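Long-range contact in DR2417 (Deinococcus radiodurans, PDB 4XWW), which probably degrades and matures RNA as a metal-dependent 5'-3' exonuclease of the metallo-beta-lactamase superfamily, possibly also cutting internally: residues A[102-112]-A[124-134]. Sequence-based numbering, arbitrary orientation.
Sequences RVPVYGLPLTL and LQDVDLREVTY
One face of the Arg-130 guanidinium lies on Pro-104, whose CB sits 3.5 Å above the plane: a flat cation on a compact apolar ring. Asp-128 OD1 sits in plane at its edge, taking a weak hydrogen bond from NE, while OD2 makes the salt bridge to NH2 (3.0 Å), and NH1 donates to Tyr-106 OH at 2.8 Å, tilted 28° from the plane. The extended arginine chain runs alongside the tyrosine, ring and guanidinium nearly perpendicular (83°). Arg-102, bent at chi2 (-53°), turns its NE and NH2 edge in plane onto one acceptor, the backbone O of Gln-125, before strand 128-131. Over one face of Tyr-134, Leu-108 CD2 makes a CH-pi contact 3.7 Å from the centroid.

Parallel strands 104-107 and 128-131 pair through Val-105 and Gly-107, each bonding with both N and O. On one face Val-105 CG1 meets Leu-129 CD2 (3.8 Å), branched apolar chains both, and Leu-112 packs on Leu-129 from helix 109-122. Here Gly-107, with no side chain, lies close to Leu-112 CD2. The helix links the strands in a beta-alpha-beta crossover; strand 128-131 edges the metallo-beta-lactamase sheet, 104-107 pairs next with 77-82, and Tyr-106 meets Phe-140 and Phe-148 of the facing sheet.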
loop_
_atom_site.group_PDB
_atom_site.type_symbol
_atom_site.label_atom_id
_atom_site.label_comp_id
_atom_site.label_asym_id
_atom_site.label_seq_id
_atom_site.Cartn_x
_atom_site.Cartn_y
_atom_site.Cartn_z
ATOM N N ARG A 102 26.123 -29.333 10.461
ATOM C CA ARG A 102 26.554 -29.211 9.072
ATOM C C ARG A 102 26.099 -30.453 8.304
ATOM O O ARG A 102 26.442 -31.574 8.660
ATOM C CB ARG A 102 28.063 -29.037 8.983
ATOM C CG ARG A 102 28.568 -27.752 9.622
ATOM C CD ARG A 102 27.833 -26.535 9.081
ATOM N NE ARG A 102 28.461 -25.290 9.500
ATOM C CZ ARG A 102 28.059 -24.564 10.536
ATOM N NH1 ARG A 102 27.019 -24.957 11.261
ATOM N NH2 ARG A 102 28.696 -23.441 10.840
ATOM N N VAL A 103 25.301 -30.231 7.266
ATOM C CA VAL A 103 24.749 -31.297 6.433
ATOM C C VAL A 103 24.980 -30.929 4.969
ATOM O O VAL A 103 25.231 -29.762 4.650
ATOM C CB VAL A 103 23.222 -31.508 6.700
ATOM C CG1 VAL A 103 22.979 -31.880 8.159
ATOM C CG2 VAL A 103 22.403 -30.249 6.305
ATOM N N PRO A 104 24.895 -31.919 4.066
ATOM C CA PRO A 104 25.087 -31.552 2.660
ATOM C C PRO A 104 23.982 -30.628 2.122
ATOM O O PRO A 104 22.787 -30.827 2.390
ATOM C CB PRO A 104 25.093 -32.918 1.942
ATOM C CG PRO A 104 25.550 -33.897 3.006
ATOM C CD PRO A 104 24.884 -33.384 4.256
ATOM N N VAL A 105 24.410 -29.594 1.395
ATOM C CA VAL A 105 23.516 -28.590 0.828
ATOM C C VAL A 105 23.701 -28.531 -0.687
ATOM O O VAL A 105 24.762 -28.143 -1.169
ATOM C CB VAL A 105 23.788 -27.205 1.443
ATOM C CG1 VAL A 105 22.847 -26.152 0.885
ATOM C CG2 VAL A 105 23.694 -27.267 2.973
ATOM N N TYR A 106 22.667 -28.919 -1.425
ATOM C CA TYR A 106 22.748 -29.037 -2.880
ATOM C C TYR A 106 22.100 -27.881 -3.628
ATOM O O TYR A 106 20.996 -27.453 -3.285
ATOM C CB TYR A 106 22.091 -30.339 -3.336
ATOM C CG TYR A 106 22.829 -31.560 -2.834
ATOM C CD1 TYR A 106 23.873 -32.118 -3.569
ATOM C CD2 TYR A 106 22.503 -32.135 -1.615
ATOM C CE1 TYR A 106 24.560 -33.233 -3.099
ATOM C CE2 TYR A 106 23.191 -33.245 -1.139
ATOM C CZ TYR A 106 24.221 -33.786 -1.883
ATOM O OH TYR A 106 24.899 -34.899 -1.411
ATOM N N GLY A 107 22.771 -27.377 -4.658
ATOM C CA GLY A 107 22.142 -26.359 -5.484
ATOM C C GLY A 107 22.917 -26.059 -6.751
ATOM O O GLY A 107 24.050 -26.495 -6.900
ATOM N N LEU A 108 22.319 -25.283 -7.656
ATOM C CA LEU A 108 23.008 -24.938 -8.908
ATOM C C LEU A 108 24.022 -23.792 -8.702
ATOM O O LEU A 108 24.001 -23.136 -7.662
ATOM C CB LEU A 108 21.973 -24.609 -9.986
ATOM C CG LEU A 108 21.449 -25.905 -10.610
ATOM C CD1 LEU A 108 20.149 -26.332 -9.969
ATOM C CD2 LEU A 108 21.316 -25.799 -12.128
ATOM N N PRO A 109 24.941 -23.575 -9.664
ATOM C CA PRO A 109 26.081 -22.691 -9.368
ATOM C C PRO A 109 25.744 -21.251 -8.931
ATOM O O PRO A 109 26.389 -20.781 -7.995
ATOM C CB PRO A 109 26.850 -22.671 -10.691
ATOM C CG PRO A 109 26.518 -23.950 -11.328
ATOM C CD PRO A 109 25.090 -24.215 -10.984
ATOM N N LEU A 110 24.808 -20.557 -9.574
ATOM C CA LEU A 110 24.516 -19.186 -9.142
ATOM C C LEU A 110 23.917 -19.210 -7.738
ATOM O O LEU A 110 24.244 -18.376 -6.893
ATOM C CB LEU A 110 23.562 -18.470 -10.116
ATOM C CG LEU A 110 23.150 -17.049 -9.712
ATOM C CD1 LEU A 110 24.392 -16.132 -9.578
ATOM C CD2 LEU A 110 22.156 -16.502 -10.728
ATOM N N THR A 111 23.061 -20.197 -7.486
ATOM C CA THR A 111 22.457 -20.358 -6.164
ATOM C C THR A 111 23.541 -20.486 -5.100
ATOM O O THR A 111 23.556 -19.746 -4.116
ATOM C CB THR A 111 21.534 -21.589 -6.119
ATOM O OG1 THR A 111 20.564 -21.484 -7.168
ATOM C CG2 THR A 111 20.815 -21.668 -4.781
ATOM N N LEU A 112 24.507 -21.369 -5.323
ATOM C CA LEU A 112 25.559 -21.547 -4.336
ATOM C C LEU A 112 26.474 -20.329 -4.226
ATOM O O LEU A 112 26.978 -20.026 -3.140
ATOM C CB LEU A 112 26.395 -22.810 -4.658
ATOM C CG LEU A 112 25.598 -24.122 -4.661
ATOM C CD1 LEU A 112 26.556 -25.333 -4.786
ATOM C CD2 LEU A 112 24.800 -24.278 -3.390
ATOM N N LEU A 124 29.911 -17.549 8.784
ATOM C CA LEU A 124 29.587 -18.966 8.932
ATOM C C LEU A 124 30.557 -19.839 8.148
ATOM O O LEU A 124 30.746 -19.664 6.939
ATOM C CB LEU A 124 28.154 -19.263 8.489
ATOM C CG LEU A 124 27.103 -19.329 9.597
ATOM C CD1 LEU A 124 25.868 -20.079 9.128
ATOM C CD2 LEU A 124 27.667 -19.969 10.848
ATOM N N GLN A 125 31.150 -20.798 8.850
ATOM C CA GLN A 125 32.222 -21.608 8.295
ATOM C C GLN A 125 31.818 -23.065 8.101
ATOM O O GLN A 125 30.938 -23.583 8.793
ATOM C CB GLN A 125 33.453 -21.531 9.203
ATOM C CG GLN A 125 34.022 -20.130 9.365
ATOM C CD GLN A 125 34.965 -19.752 8.240
ATOM O OE1 GLN A 125 34.652 -18.895 7.409
ATOM N NE2 GLN A 125 36.130 -20.387 8.211
ATOM N N ASP A 126 32.472 -23.708 7.143
ATOM C CA ASP A 126 32.362 -25.146 6.921
ATOM C C ASP A 126 30.961 -25.615 6.540
ATOM O O ASP A 126 30.589 -26.756 6.822
ATOM C CB ASP A 126 32.839 -25.908 8.158
ATOM C CG ASP A 126 34.264 -25.560 8.538
ATOM O OD1 ASP A 126 35.177 -25.839 7.732
ATOM O OD2 ASP A 126 34.468 -25.006 9.638
ATOM N N VAL A 127 30.191 -24.748 5.894
ATOM C CA VAL A 127 28.943 -25.201 5.293
ATOM C C VAL A 127 29.268 -26.057 4.069
ATOM O O VAL A 127 30.075 -25.671 3.221
ATOM C CB VAL A 127 28.024 -24.043 4.885
ATOM C CG1 VAL A 127 26.805 -24.577 4.146
ATOM C CG2 VAL A 127 27.592 -23.250 6.119
ATOM N N ASP A 128 28.635 -27.218 3.998
ATOM C CA ASP A 128 28.912 -28.209 2.969
ATOM C C ASP A 128 28.080 -27.955 1.708
ATOM O O ASP A 128 27.094 -28.652 1.455
ATOM C CB ASP A 128 28.634 -29.596 3.545
ATOM C CG ASP A 128 29.122 -30.719 2.662
ATOM O OD1 ASP A 128 29.710 -30.465 1.595
ATOM O OD2 ASP A 128 28.913 -31.869 3.072
ATOM N N LEU A 129 28.476 -26.949 0.927
ATOM C CA LEU A 129 27.809 -26.667 -0.340
ATOM C C LEU A 129 28.279 -27.602 -1.464
ATOM O O LEU A 129 29.479 -27.755 -1.706
ATOM C CB LEU A 129 28.021 -25.195 -0.741
ATOM C CG LEU A 129 27.571 -24.133 0.272
ATOM C CD1 LEU A 129 27.845 -22.696 -0.223
ATOM C CD2 LEU A 129 26.096 -24.276 0.528
ATOM N N ARG A 130 27.316 -28.233 -2.132
ATOM C CA ARG A 130 27.576 -29.183 -3.203
ATOM C C ARG A 130 26.842 -28.819 -4.485
ATOM O O ARG A 130 25.614 -28.798 -4.540
ATOM C CB ARG A 130 27.182 -30.590 -2.767
ATOM C CG ARG A 130 27.958 -31.070 -1.577
ATOM C CD ARG A 130 27.457 -32.416 -1.119
ATOM N NE ARG A 130 28.171 -32.873 0.064
ATOM C CZ ARG A 130 28.141 -34.117 0.519
ATOM N NH1 ARG A 130 27.434 -35.044 -0.120
ATOM N NH2 ARG A 130 28.814 -34.433 1.609
ATOM N N GLU A 131 27.613 -28.555 -5.528
ATOM C CA GLU A 131 27.053 -28.128 -6.799
ATOM C C GLU A 131 26.375 -29.265 -7.558
ATOM O O GLU A 131 26.914 -30.377 -7.660
ATOM C CB GLU A 131 28.153 -27.508 -7.658
ATOM C CG GLU A 131 27.654 -26.912 -8.952
ATOM C CD GLU A 131 28.769 -26.290 -9.764
ATOM O OE1 GLU A 131 29.437 -25.368 -9.247
ATOM O OE2 GLU A 131 28.981 -26.731 -10.912
ATOM N N VAL A 132 25.196 -28.973 -8.101
ATOM C CA VAL A 132 24.545 -29.874 -9.033
ATOM C C VAL A 132 24.268 -29.154 -10.341
ATOM O O VAL A 132 24.469 -27.946 -10.462
ATOM C CB VAL A 132 23.221 -30.443 -8.476
ATOM C CG1 VAL A 132 23.477 -31.347 -7.274
ATOM C CG2 VAL A 132 22.223 -29.322 -8.132
ATOM N N THR A 133 23.793 -29.892 -11.327
ATOM C CA THR A 133 23.225 -29.243 -12.498
ATOM C C THR A 133 21.990 -30.017 -12.929
ATOM O O THR A 133 21.672 -31.039 -12.340
ATOM C CB THR A 133 24.220 -29.142 -13.647
ATOM O OG1 THR A 133 23.678 -28.289 -14.667
ATOM C CG2 THR A 133 24.497 -30.521 -14.220
ATOM N N TYR A 134 21.272 -29.503 -13.921
ATOM C CA TYR A 134 20.034 -30.141 -14.345
ATOM C C TYR A 134 20.290 -31.589 -14.734
ATOM O O TYR A 134 21.245 -31.888 -15.460
ATOM C CB TYR A 134 19.411 -29.384 -15.505
ATOM C CG TYR A 134 19.209 -27.928 -15.197
ATOM C CD1 TYR A 134 18.412 -27.530 -14.126
ATOM C CD2 TYR A 134 19.823 -26.955 -15.955
ATOM C CE1 TYR A 134 18.226 -26.193 -13.834
ATOM C CE2 TYR A 134 19.648 -25.619 -15.667
ATOM C CZ TYR A 134 18.844 -25.249 -14.610
ATOM O OH TYR A 134 18.677 -23.927 -14.320
HETATM O O HOH W 1 26.388 -27.685 5.793
#